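PDB 5YY3: cyclopenase asqI from Emericella nidulans, which catalyses the zinc-dependent ring contraction of 4'-methoxycyclopenin to 4'-methoxyviridicatin, releasing methyl isocyanate, during aspoquinolone biosynthesis. Local coordinates for residues A[187-192]-A[216-221]; A[222-227]-A[555-560]. One frame throughout, in Å; residues are numbered along the deposited sequence.

Interaction 1 (A[187-192]-A[216-221]); sequences YYWHMV and YVHSQM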
loop_
_atom_site.group_PDB
_atom_site.type_symbol
_atom_site.label_atom_id
_atom_site.label_comp_id
_atom_site.label_asym_id
_atom_site.label_seq_id
_atom_site.Cartn_x
_atom_site.Cartn_y
_atom_site.Cartn_z
ATOM N N TYR A 187 -8.396 32.071 8.627
ATOM C CA TYR A 187 -7.871 33.355 8.187
ATOM C C TYR A 187 -8.591 34.497 8.895
ATOM O O TYR A 187 -7.965 35.445 9.364
ATOM C CB TYR A 187 -8.021 33.427 6.676
ATOM C CG TYR A 187 -7.859 34.752 5.973
ATOM C CD1 TYR A 187 -6.595 35.293 5.724
ATOM C CD2 TYR A 187 -8.971 35.410 5.452
ATOM C CE1 TYR A 187 -6.448 36.483 5.021
ATOM C CE2 TYR A 187 -8.840 36.590 4.750
ATOM C CZ TYR A 187 -7.576 37.120 4.532
ATOM O OH TYR A 187 -7.455 38.301 3.836
ATOM N N TYR A 188 -9.909 34.388 8.997
ATOM C CA TYR A 188 -10.677 35.389 9.709
ATOM C C TYR A 188 -10.459 35.258 11.217
ATOM O O TYR A 188 -10.446 36.256 11.931
ATOM C CB TYR A 188 -12.171 35.272 9.352
ATOM C CG TYR A 188 -13.060 36.294 10.045
ATOM C CD1 TYR A 188 -12.899 37.665 9.819
ATOM C CD2 TYR A 188 -14.061 35.891 10.923
ATOM C CE1 TYR A 188 -13.712 38.609 10.462
ATOM C CE2 TYR A 188 -14.887 36.828 11.565
ATOM C CZ TYR A 188 -14.707 38.181 11.330
ATOM O OH TYR A 188 -15.525 39.095 11.968
ATOM N N TRP A 189 -10.271 34.032 11.694
ATOM C CA TRP A 189 -10.128 33.795 13.126
ATOM C C TRP A 189 -8.994 34.624 13.708
ATOM O O TRP A 189 -9.097 35.171 14.798
ATOM C CB TRP A 189 -9.880 32.313 13.415
ATOM C CG TRP A 189 -9.963 31.947 14.875
ATOM C CD1 TRP A 189 -11.084 31.612 15.564
ATOM C CD2 TRP A 189 -8.881 31.871 15.817
ATOM N NE1 TRP A 189 -10.773 31.332 16.876
ATOM C CE2 TRP A 189 -9.426 31.484 17.054
ATOM C CE3 TRP A 189 -7.503 32.089 15.729
ATOM C CZ2 TRP A 189 -8.651 31.318 18.198
ATOM C CZ3 TRP A 189 -6.726 31.921 16.881
ATOM C CH2 TRP A 189 -7.305 31.539 18.090
ATOM N N HIS A 190 -7.903 34.712 12.965
ATOM C CA HIS A 190 -6.742 35.424 13.454
ATOM C C HIS A 190 -7.011 36.922 13.463
ATOM O O HIS A 190 -6.548 37.626 14.363
ATOM C CB HIS A 190 -5.516 35.054 12.626
ATOM C CG HIS A 190 -4.977 33.697 12.964
ATOM N ND1 HIS A 190 -4.732 33.305 14.263
ATOM C CD2 HIS A 190 -4.681 32.632 12.187
ATOM C CE1 HIS A 190 -4.285 32.063 14.271
ATOM N NE2 HIS A 190 -4.245 31.631 13.026
ATOM N N MET A 191 -7.790 37.409 12.496
ATOM C CA MET A 191 -8.194 38.802 12.535
ATOM C C MET A 191 -9.046 39.038 13.776
ATOM O O MET A 191 -8.895 40.050 14.459
ATOM C CB MET A 191 -8.956 39.200 11.280
ATOM C CG MET A 191 -8.156 39.002 10.010
ATOM S SD MET A 191 -9.152 39.439 8.589
ATOM C CE MET A 191 -8.243 38.689 7.256
ATOM N N VAL A 192 -9.937 38.098 14.072
ATOM C CA VAL A 192 -10.768 38.208 15.262
ATOM C C VAL A 192 -9.917 38.200 16.523
ATOM O O VAL A 192 -10.041 39.079 17.379
ATOM C CB VAL A 192 -11.798 37.077 15.340
ATOM C CG1 VAL A 192 -12.384 36.976 16.760
ATOM C CG2 VAL A 192 -12.897 37.324 14.338
ATOM N N TYR A 216 -8.192 26.072 23.335
ATOM C CA TYR A 216 -9.359 25.275 22.986
ATOM C C TYR A 216 -9.558 25.100 21.474
ATOM O O TYR A 216 -9.810 23.987 20.993
ATOM C CB TYR A 216 -10.605 25.902 23.579
ATOM C CG TYR A 216 -11.857 25.223 23.111
ATOM C CD1 TYR A 216 -12.190 23.966 23.582
ATOM C CD2 TYR A 216 -12.696 25.824 22.176
ATOM C CE1 TYR A 216 -13.313 23.338 23.160
ATOM C CE2 TYR A 216 -13.840 25.196 21.747
ATOM C CZ TYR A 216 -14.146 23.953 22.256
ATOM O OH TYR A 216 -15.274 23.283 21.856
ATOM N N VAL A 217 -9.463 26.193 20.729
ATOM C CA VAL A 217 -9.616 26.146 19.283
ATOM C C VAL A 217 -8.554 25.246 18.659
ATOM O O VAL A 217 -8.863 24.366 17.847
ATOM C CB VAL A 217 -9.523 27.550 18.674
ATOM C CG1 VAL A 217 -9.392 27.479 17.167
ATOM C CG2 VAL A 217 -10.741 28.377 19.087
ATOM N N HIS A 218 -7.304 25.436 19.066
ATOM C CA HIS A 218 -6.233 24.609 18.543
ATOM C C HIS A 218 -6.346 23.148 18.974
ATOM O O HIS A 218 -6.054 22.252 18.184
ATOM C CB HIS A 218 -4.882 25.184 18.944
ATOM C CG HIS A 218 -4.521 26.407 18.174
ATOM N ND1 HIS A 218 -4.885 27.675 18.579
ATOM C CD2 HIS A 218 -3.885 26.556 16.989
ATOM C CE1 HIS A 218 -4.456 28.555 17.691
ATOM N NE2 HIS A 218 -3.842 27.904 16.719
ATOM N N SER A 219 -6.764 22.898 20.210
ATOM C CA SER A 219 -6.943 21.511 20.652
ATOM C C SER A 219 -8.110 20.841 19.943
ATOM O O SER A 219 -8.100 19.643 19.679
ATOM C CB SER A 219 -7.171 21.430 22.156
ATOM O OG SER A 219 -7.440 20.087 22.523
ATOM N N GLN A 220 -9.123 21.634 19.643
ATOM C CA GLN A 220 -10.318 21.113 19.024
ATOM C C GLN A 220 -10.014 20.813 17.532
ATOM O O GLN A 220 -10.462 19.786 16.997
ATOM C CB GLN A 220 -11.457 22.118 19.255
ATOM C CG GLN A 220 -12.873 21.690 18.998
ATOM C CD GLN A 220 -13.422 20.593 19.906
ATOM O OE1 GLN A 220 -14.498 20.074 19.631
ATOM N NE2 GLN A 220 -12.706 20.231 20.961
ATOM N N MET A 221 -9.199 21.635 16.860
ATOM C CA MET A 221 -8.889 21.274 15.472
ATOM C C MET A 221 -7.921 20.070 15.400
ATOM O O MET A 221 -8.033 19.255 14.490
ATOM C CB MET A 221 -8.359 22.472 14.631
ATOM C CG MET A 221 -7.381 23.447 15.222
ATOM S SD MET A 221 -7.336 24.991 14.222
ATOM C CE MET A 221 -9.086 25.352 14.213
#

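Interaction 2 (A[222-227]-A[555-560]); sequences VARYET and HGWPQN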
loop_
_atom_site.group_PDB
_atom_site.type_symbol
_atom_site.label_atom_id
_atom_site.label_comp_id
_atom_site.label_asym_id
_atom_site.label_seq_id
_atom_site.Cartn_x
_atom_site.Cartn_y
_atom_site.Cartn_z
ATOM N N VAL A 222 -7.025 19.921 16.367
ATOM C CA VAL A 222 -6.193 18.714 16.461
ATOM C C VAL A 222 -7.030 17.425 16.673
ATOM O O VAL A 222 -6.790 16.405 16.010
ATOM C CB VAL A 222 -5.161 18.869 17.599
ATOM C CG1 VAL A 222 -4.568 17.511 18.029
ATOM C CG2 VAL A 222 -4.065 19.844 17.161
ATOM N N ALA A 223 -8.003 17.458 17.585
ATOM C CA ALA A 223 -8.875 16.294 17.786
ATOM C C ALA A 223 -9.605 15.904 16.492
ATOM O O ALA A 223 -9.712 14.735 16.148
ATOM C CB ALA A 223 -9.881 16.569 18.903
ATOM N N ARG A 224 -10.096 16.893 15.761
ATOM C CA ARG A 224 -10.734 16.638 14.483
ATOM C C ARG A 224 -9.749 16.107 13.409
ATOM O O ARG A 224 -10.050 15.137 12.698
ATOM C CB ARG A 224 -11.424 17.911 13.994
ATOM C CG ARG A 224 -12.668 18.296 14.802
ATOM C CD ARG A 224 -13.343 19.510 14.184
ATOM N NE ARG A 224 -14.564 19.895 14.884
ATOM C CZ ARG A 224 -15.776 19.467 14.549
ATOM N NH1 ARG A 224 -15.925 18.627 13.531
ATOM N NH2 ARG A 224 -16.837 19.857 15.239
ATOM N N TYR A 225 -8.588 16.751 13.284
ATOM C CA TYR A 225 -7.555 16.301 12.358
ATOM C C TYR A 225 -7.104 14.868 12.637
ATOM O O TYR A 225 -6.908 14.064 11.716
ATOM C CB TYR A 225 -6.342 17.209 12.433
ATOM C CG TYR A 225 -5.276 16.903 11.388
ATOM C CD1 TYR A 225 -5.559 17.020 10.031
ATOM C CD2 TYR A 225 -3.989 16.505 11.762
ATOM C CE1 TYR A 225 -4.585 16.767 9.064
ATOM C CE2 TYR A 225 -2.999 16.249 10.799
ATOM C CZ TYR A 225 -3.316 16.377 9.450
ATOM O OH TYR A 225 -2.375 16.145 8.466
ATOM N N GLU A 226 -6.926 14.559 13.913
ATOM C CA GLU A 226 -6.458 13.241 14.292
ATOM C C GLU A 226 -7.554 12.225 14.050
ATOM O O GLU A 226 -7.291 11.130 13.564
ATOM C CB GLU A 226 -6.008 13.231 15.748
ATOM C CG GLU A 226 -4.626 13.837 15.931
ATOM C CD GLU A 226 -3.914 13.294 17.153
ATOM O OE1 GLU A 226 -4.452 13.430 18.273
ATOM O OE2 GLU A 226 -2.812 12.729 17.001
ATOM N N THR A 227 -8.791 12.591 14.378
ATOM C CA THR A 227 -9.921 11.706 14.128
ATOM C C THR A 227 -10.072 11.457 12.624
ATOM O O THR A 227 -10.375 10.342 12.197
ATOM C CB THR A 227 -11.218 12.292 14.712
ATOM O OG1 THR A 227 -11.085 12.381 16.142
ATOM C CG2 THR A 227 -12.425 11.430 14.361
ATOM N N HIS A 555 -15.550 32.682 11.392
ATOM C CA HIS A 555 -14.398 31.972 11.955
ATOM C C HIS A 555 -14.795 30.730 12.763
ATOM O O HIS A 555 -13.987 30.183 13.508
ATOM C CB HIS A 555 -13.578 32.906 12.834
ATOM C CG HIS A 555 -14.367 33.555 13.934
ATOM N ND1 HIS A 555 -15.508 34.294 13.692
ATOM C CD2 HIS A 555 -14.181 33.575 15.272
ATOM C CE1 HIS A 555 -15.985 34.744 14.837
ATOM N NE2 HIS A 555 -15.199 34.325 15.813
ATOM N N GLY A 556 -16.036 30.281 12.609
ATOM C CA GLY A 556 -16.443 29.005 13.173
ATOM C C GLY A 556 -15.981 27.799 12.343
ATOM O O GLY A 556 -15.230 27.928 11.366
ATOM N N TRP A 557 -16.426 26.614 12.738
ATOM C CA TRP A 557 -16.049 25.395 12.037
ATOM C C TRP A 557 -16.897 25.193 10.767
ATOM O O TRP A 557 -18.111 25.330 10.805
ATOM C CB TRP A 557 -16.187 24.188 12.964
ATOM C CG TRP A 557 -15.443 23.044 12.408
ATOM C CD1 TRP A 557 -15.964 21.912 11.841
ATOM C CD2 TRP A 557 -14.027 22.946 12.289
ATOM N NE1 TRP A 557 -14.946 21.094 11.414
ATOM C CE2 TRP A 557 -13.740 21.710 11.669
ATOM C CE3 TRP A 557 -12.957 23.779 12.659
ATOM C CZ2 TRP A 557 -12.433 21.288 11.389
ATOM C CZ3 TRP A 557 -11.659 23.353 12.408
ATOM C CH2 TRP A 557 -11.410 22.120 11.772
ATOM N N PRO A 558 -16.247 24.894 9.630
ATOM C CA PRO A 558 -17.007 24.729 8.377
ATOM C C PRO A 558 -18.097 23.632 8.474
ATOM O O PRO A 558 -17.831 22.543 8.992
ATOM C CB PRO A 558 -15.921 24.346 7.359
ATOM C CG PRO A 558 -14.635 24.860 7.950
ATOM C CD PRO A 558 -14.790 24.750 9.431
ATOM N N GLN A 559 -19.303 23.929 8.003
ATOM C CA GLN A 559 -20.407 22.962 8.047
ATOM C C GLN A 559 -20.062 21.641 7.324
ATOM O O GLN A 559 -20.397 20.554 7.803
ATOM C CB GLN A 559 -21.677 23.585 7.441
ATOM C CG GLN A 559 -22.918 22.690 7.487
ATOM C CD GLN A 559 -23.249 22.247 8.902
ATOM O OE1 GLN A 559 -23.558 23.066 9.772
ATOM N NE2 GLN A 559 -23.164 20.943 9.147
ATOM N N ASN A 560 -19.371 21.741 6.190
ATOM C CA ASN A 560 -18.975 20.566 5.425
ATOM C C ASN A 560 -17.953 19.673 6.136
ATOM O O ASN A 560 -17.770 18.520 5.735
ATOM C CB ASN A 560 -18.403 20.972 4.077
ATOM C CG ASN A 560 -17.078 21.678 4.209
ATOM O OD1 ASN A 560 -16.967 22.652 4.944
ATOM N ND2 ASN A 560 -16.064 21.192 3.498
#

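Interaction 1 (A[187-192]-A[216-221])
His218 ND1 donates a hydrogen bond to the carbonyl oxygen of Phe214, one turn earlier in helix 210-231, which fixes the rotation of the imidazole as it meets Trp189 of helix 180-193. The two rings form an offset edge-to-face pair, His218 turning its edge toward the indole, with planes at 86° and the imidazole centroid 5.7 Å from that of the six-membered ring. The contacting corner is His218 CE1, which sits 4.1 Å from Trp189 CZ3 and equally near CH2. A chi1 of -170° places Trp189 CG opposite the amide nitrogen and sends the indole toward helix 210-231; this wide, flat group suits a position where the nearest CA atoms, those of Trp189 and Val217, are 9.8 Å apart. Both helices belong to the hemocyanin-like domain of the tyrosinase family: His186 and His190, spaced as HxxxH on one helix, and His218 on the other bind the zinc. Across this pair of helices, His190 NE2 and His218 NE2 stand 5.3 Å apart, consistent with both turning toward one metal ion. Val217, the residue before His218, packs its two methyls against the same indole. Val217 CG2 lies 3.7 Å from Trp189 NE1, and CG1 sits over the indole plane, offset toward the rim; a compact branched side chain lets both methyls meet the ring. Tyr193 stacks with Trp189, and Leu400 and Tyr397 pack against His218 from helix 391-410.

Interaction 2 (A[222-227]-A[555-560])
Arg224 and Trp557 mark the closest approach of the two backbones, yet their CA atoms are 10.5 Å apart, so side chains alone bridge residues 222-227 of helix 210-231, in the hemocyanin-type metal-binding domain, and the chain at 555-560. That second segment belongs to a loop of the immunoglobulin-like region, between strands 523-528 and 571-580; it is extended at Trp557 and Pro558 and winds into a 3-10 turn at Gln559. The helix is regular, and Thr227 binds back to it: its OG1 donates to Ala223 O at 2.7 Å, from the face of that carbonyl opposite to the backbone N of Thr227. Arg224 reaches toward residues 555-560 with its chain extended from CG to NE, chi2 and chi3 both near 180°, and slides past the oppositely running indole of Trp557. Its CD lies 3.4 Å from Trp557 CE2, over one face toward the rim. Beyond it the guanidinium lies flat on the pyrrole part, the planes 25° apart, with Arg224 CZ 3.9 Å from the centroid of the five-membered ring of Trp557: a cation-pi stack. Pro558 CD covers the opposite face, so the indole is sandwiched. Trp557 also packs on Leu182 of helix 180-193, which supplies two zinc ligands. Arginine suits this place because its aliphatic part and its flat cation can both lie along one ring, and tryptophan because its indole is long enough to receive both. Arg224 NH1 and Trp557 NE1 are 3.4 Å apart, but both are donors, and each has its own acceptor, Met562 O and Leu561 O respectively. The pi electrons of Trp557 and the carbonyl of Met562 would both be expected to stabilise the buried positive charge.

Overall arrangement
From the N terminus, helix 180-193 comes first, and interaction 1 closes a loop of 23 residues, partly unmodelled, when helix 210-231 returns beside it. Interaction 2 starts on the next turn of that same helix and closes a much longer loop of 327 residues, reached only after helix 391-410 and many of the strands of the C-terminal sheet. The two are in series, neither nesting nor crossing. Their segments nevertheless touch: Met221 packs on Trp557, and Tyr188, Trp189 and Val192 pack on His555. Residues 555-560 thus bring the immunoglobulin-like region against both histidine-bearing helices of the metal-binding domain.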